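Local coordinates for hemolysin activator protein CdiB (Acinetobacter baumannii ACICU, PDB 6WIL) that probably secretes a CdiA-type toxin across the outer membrane, as the TpsB (Omp85-family) transporter of a two-partner, contact-dependent growth inhibition system, at residues P511-L516 with P543-K548. Numbering follows the deposited sequence.
Sequences PGQRYL and PDSIKK
Gln-513 and Pro-543 bring their backbones to within 5.4 Å, CA to CA, where the chain entering strand 515-526 passes the type I beta turn Pro-543 to Ile-546, itself closed by the bond from Ile-546 N to Pro-543 O (3.0 Å). The principle illustrated is that a proline ring can join a loop to a neighbouring connection and strand start through carbon contacts, with little help from hydrogen bonds. Three atoms of the Pro-543 ring divide the work. CG presses on the backbone of the incoming chain, 3.4 Å from Gln-513 CA, and also lies near Gly-512 O. CB faces Gln-513 CG at 4.0 Å, and CD sits 3.5 Å from Tyr-515 O while meeting the methyl CD2 of Leu-516 at 4.1 Å. The leucine crosses the ring at about a right angle; the glutamine runs past it obliquely. In Gln-513, CG stands anti to the carbonyl carbon (chi1 -54°), and the bend at chi2 (-145°) leaves CD 3.7 Å from Ser-545 OG. That OG gives a weak hydrogen bond to Gln-513 OE1 at 3.4 Å, a long bond between the partly exposed glutamine and the exposed serine, whereas Pro-543 and Leu-516 are buried. Gly-512, with phi at 81°, carries no CB to meet the preceding carbonyl oxygen. At the start of the strand, Arg-514 and Leu-516 pair through their backbones with Val-504 and Gly-502 of strand 493-505, and Tyr-515 OH bonds to Gln-501. Phe-466 packs against both Leu-516 and Ile-546. The contact thus joins the connection from strand 493-505 and the first residues of 515-526 to the loop between 530-541 and 550-559, across the hairpin of strands 515-526 and 530-541 in the 16-stranded barrel.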
ATOM      1  N   PRO A 511       2.828  34.930   0.074  1.00100.41           N
ATOM      2  CA  PRO A 511       2.399  34.871  -1.329  1.00 94.15           C
ATOM      3  C   PRO A 511       3.513  35.248  -2.292  1.00 98.63           C
ATOM      4  O   PRO A 511       4.476  35.936  -1.943  1.00 93.15           O
ATOM      5  CB  PRO A 511       1.246  35.880  -1.392  1.00 92.03           C
ATOM      6  CG  PRO A 511       0.735  35.954   0.006  1.00 98.64           C
ATOM      7  CD  PRO A 511       1.941  35.782   0.888  1.00 93.14           C
ATOM      8  N   GLY A 512       3.362  34.786  -3.533  1.00 90.68           N
ATOM      9  CA  GLY A 512       4.387  34.938  -4.542  1.00 94.95           C
ATOM     10  C   GLY A 512       5.505  33.921  -4.470  1.00 85.78           C
ATOM     11  O   GLY A 512       6.285  33.811  -5.428  1.00 83.94           O
ATOM     12  N   GLN A 513       5.616  33.177  -3.369  1.00 77.39           N
ATOM     13  CA  GLN A 513       6.613  32.127  -3.199  1.00 84.64           C
ATOM     14  C   GLN A 513       5.958  30.777  -2.942  1.00 81.30           C
ATOM     15  O   GLN A 513       6.453  29.983  -2.144  1.00 77.06           O
ATOM     16  CB  GLN A 513       7.575  32.476  -2.063  1.00 88.81           C
ATOM     17  CG  GLN A 513       8.234  33.830  -2.210  1.00 92.55           C
ATOM     18  CD  GLN A 513       9.656  33.834  -1.700  1.00 82.04           C
ATOM     19  OE1 GLN A 513      10.072  32.923  -0.986  1.00 84.20           O
ATOM     20  NE2 GLN A 513      10.420  34.853  -2.078  1.00 79.16           N
ATOM     21  N   ARG A 514       4.851  30.503  -3.618  1.00 78.75           N
ATOM     22  CA  ARG A 514       4.007  29.372  -3.277  1.00 69.80           C
ATOM     23  C   ARG A 514       4.020  28.265  -4.323  1.00 58.28           C
ATOM     24  O   ARG A 514       3.251  27.306  -4.196  1.00 72.70           O
ATOM     25  CB  ARG A 514       2.569  29.853  -3.058  1.00 66.14           C
ATOM     26  CG  ARG A 514       2.458  31.179  -2.315  1.00 77.46           C
ATOM     27  CD  ARG A 514       1.001  31.577  -2.121  1.00 82.17           C
ATOM     28  NE  ARG A 514       0.296  31.713  -3.395  1.00100.10           N
ATOM     29  CZ  ARG A 514      -0.962  32.127  -3.516  1.00 92.81           C
ATOM     30  NH1 ARG A 514      -1.519  32.215  -4.716  1.00 74.63           N
ATOM     31  NH2 ARG A 514      -1.663  32.453  -2.438  1.00 86.36           N
ATOM     32  N   TYR A 515       4.862  28.363  -5.348  1.00 47.26           N
ATOM     33  CA  TYR A 515       4.777  27.442  -6.472  1.00 47.24           C
ATOM     34  C   TYR A 515       6.160  27.068  -6.983  1.00 58.31           C
ATOM     35  O   TYR A 515       7.053  27.914  -7.076  1.00 57.88           O
ATOM     36  CB  TYR A 515       3.954  28.045  -7.613  1.00 42.34           C
ATOM     37  CG  TYR A 515       3.737  27.093  -8.763  1.00 51.88           C
ATOM     38  CD1 TYR A 515       2.764  26.108  -8.692  1.00 54.85           C
ATOM     39  CD2 TYR A 515       4.503  27.176  -9.919  1.00 54.40           C
ATOM     40  CE1 TYR A 515       2.553  25.232  -9.737  1.00 55.50           C
ATOM     41  CE2 TYR A 515       4.300  26.299 -10.973  1.00 49.96           C
ATOM     42  CZ  TYR A 515       3.322  25.329 -10.875  1.00 53.84           C
ATOM     43  OH  TYR A 515       3.106  24.450 -11.913  1.00 48.99           O
ATOM     44  N   LEU A 516       6.320  25.790  -7.322  1.00 59.32           N
ATOM     45  CA  LEU A 516       7.537  25.272  -7.928  1.00 52.53           C
ATOM     46  C   LEU A 516       7.171  24.390  -9.111  1.00 44.72           C
ATOM     47  O   LEU A 516       6.188  23.646  -9.063  1.00 54.51           O
ATOM     48  CB  LEU A 516       8.375  24.468  -6.927  1.00 53.33           C
ATOM     49  CG  LEU A 516       9.169  25.254  -5.883  1.00 50.29           C
ATOM     50  CD1 LEU A 516       9.885  24.317  -4.926  1.00 47.83           C
ATOM     51  CD2 LEU A 516      10.153  26.201  -6.550  1.00 47.45           C
ATOM     52  N   PRO A 543      10.145  31.123  -7.468  1.00 74.88           N
ATOM     53  CA  PRO A 543      10.340  32.504  -7.021  1.00 72.57           C
ATOM     54  C   PRO A 543      11.784  32.935  -7.218  1.00 79.74           C
ATOM     55  O   PRO A 543      12.684  32.118  -7.431  1.00 77.65           O
ATOM     56  CB  PRO A 543       9.969  32.458  -5.534  1.00 69.13           C
ATOM     57  CG  PRO A 543       9.112  31.249  -5.401  1.00 74.50           C
ATOM     58  CD  PRO A 543       9.619  30.263  -6.397  1.00 79.62           C
ATOM     59  N   ASP A 544      11.997  34.249  -7.144  1.00 82.12           N
ATOM     60  CA  ASP A 544      13.326  34.800  -7.385  1.00 86.06           C
ATOM     61  C   ASP A 544      14.352  34.266  -6.393  1.00 73.72           C
ATOM     62  O   ASP A 544      15.533  34.139  -6.734  1.00 73.64           O
ATOM     63  CB  ASP A 544      13.272  36.328  -7.333  1.00 87.55           C
ATOM     64  CG  ASP A 544      12.675  36.932  -8.591  1.00 85.72           C
ATOM     65  OD1 ASP A 544      13.315  36.830  -9.660  1.00 73.83           O
ATOM     66  OD2 ASP A 544      11.562  37.494  -8.515  1.00 98.93           O
ATOM     67  N   SER A 545      13.925  33.937  -5.173  1.00 74.39           N
ATOM     68  CA  SER A 545      14.846  33.447  -4.154  1.00 83.39           C
ATOM     69  C   SER A 545      15.314  32.018  -4.406  1.00 85.53           C
ATOM     70  O   SER A 545      16.164  31.531  -3.652  1.00 78.15           O
ATOM     71  CB  SER A 545      14.197  33.542  -2.771  1.00 72.46           C
ATOM     72  OG  SER A 545      13.049  32.716  -2.687  1.00 76.42           O
ATOM     73  N   ILE A 546      14.791  31.340  -5.426  1.00 73.61           N
ATOM     74  CA  ILE A 546      15.206  29.987  -5.785  1.00 81.90           C
ATOM     75  C   ILE A 546      16.010  30.056  -7.077  1.00 88.12           C
ATOM     76  O   ILE A 546      15.647  30.781  -8.011  1.00 88.90           O
ATOM     77  CB  ILE A 546      13.999  29.042  -5.935  1.00 80.44           C
ATOM     78  CG1 ILE A 546      13.190  28.981  -4.634  1.00 82.94           C
ATOM     79  CG2 ILE A 546      14.463  27.653  -6.333  1.00 73.35           C
ATOM     80  CD1 ILE A 546      13.734  28.000  -3.611  1.00 61.45           C
ATOM     81  N   LYS A 547      17.089  29.272  -7.137  1.00 82.60           N
ATOM     82  CA  LYS A 547      18.105  29.460  -8.168  1.00 79.28           C
ATOM     83  C   LYS A 547      17.595  29.105  -9.565  1.00 81.59           C
ATOM     84  O   LYS A 547      17.896  29.813 -10.535  1.00 91.52           O
ATOM     85  CB  LYS A 547      19.340  28.627  -7.822  1.00 95.82           C
ATOM     86  CG  LYS A 547      20.151  29.132  -6.652  1.00103.98           C
ATOM     87  CD  LYS A 547      21.412  28.308  -6.517  1.00105.02           C
ATOM     88  CE  LYS A 547      22.449  28.971  -5.621  1.00111.56           C
ATOM     89  NZ  LYS A 547      23.286  27.885  -5.018  1.00103.64           N
ATOM     90  N   LYS A 548      16.811  28.029  -9.686  1.00 70.87           N
ATOM     91  CA  LYS A 548      16.474  27.423 -10.982  1.00 73.31           C
ATOM     92  C   LYS A 548      17.735  26.987 -11.729  1.00 84.01           C
ATOM     93  O   LYS A 548      17.854  27.156 -12.945  1.00 86.83           O
ATOM     94  CB  LYS A 548      15.619  28.353 -11.851  1.00 57.86           C
ATOM     95  CG  LYS A 548      14.153  28.391 -11.453  1.00 64.52           C
ATOM     96  CD  LYS A 548      13.316  29.196 -12.438  1.00 70.64           C
ATOM     97  CE  LYS A 548      13.784  30.637 -12.501  1.00 70.71           C
ATOM     98  NZ  LYS A 548      13.941  31.198 -11.131  1.00 75.22           N
TER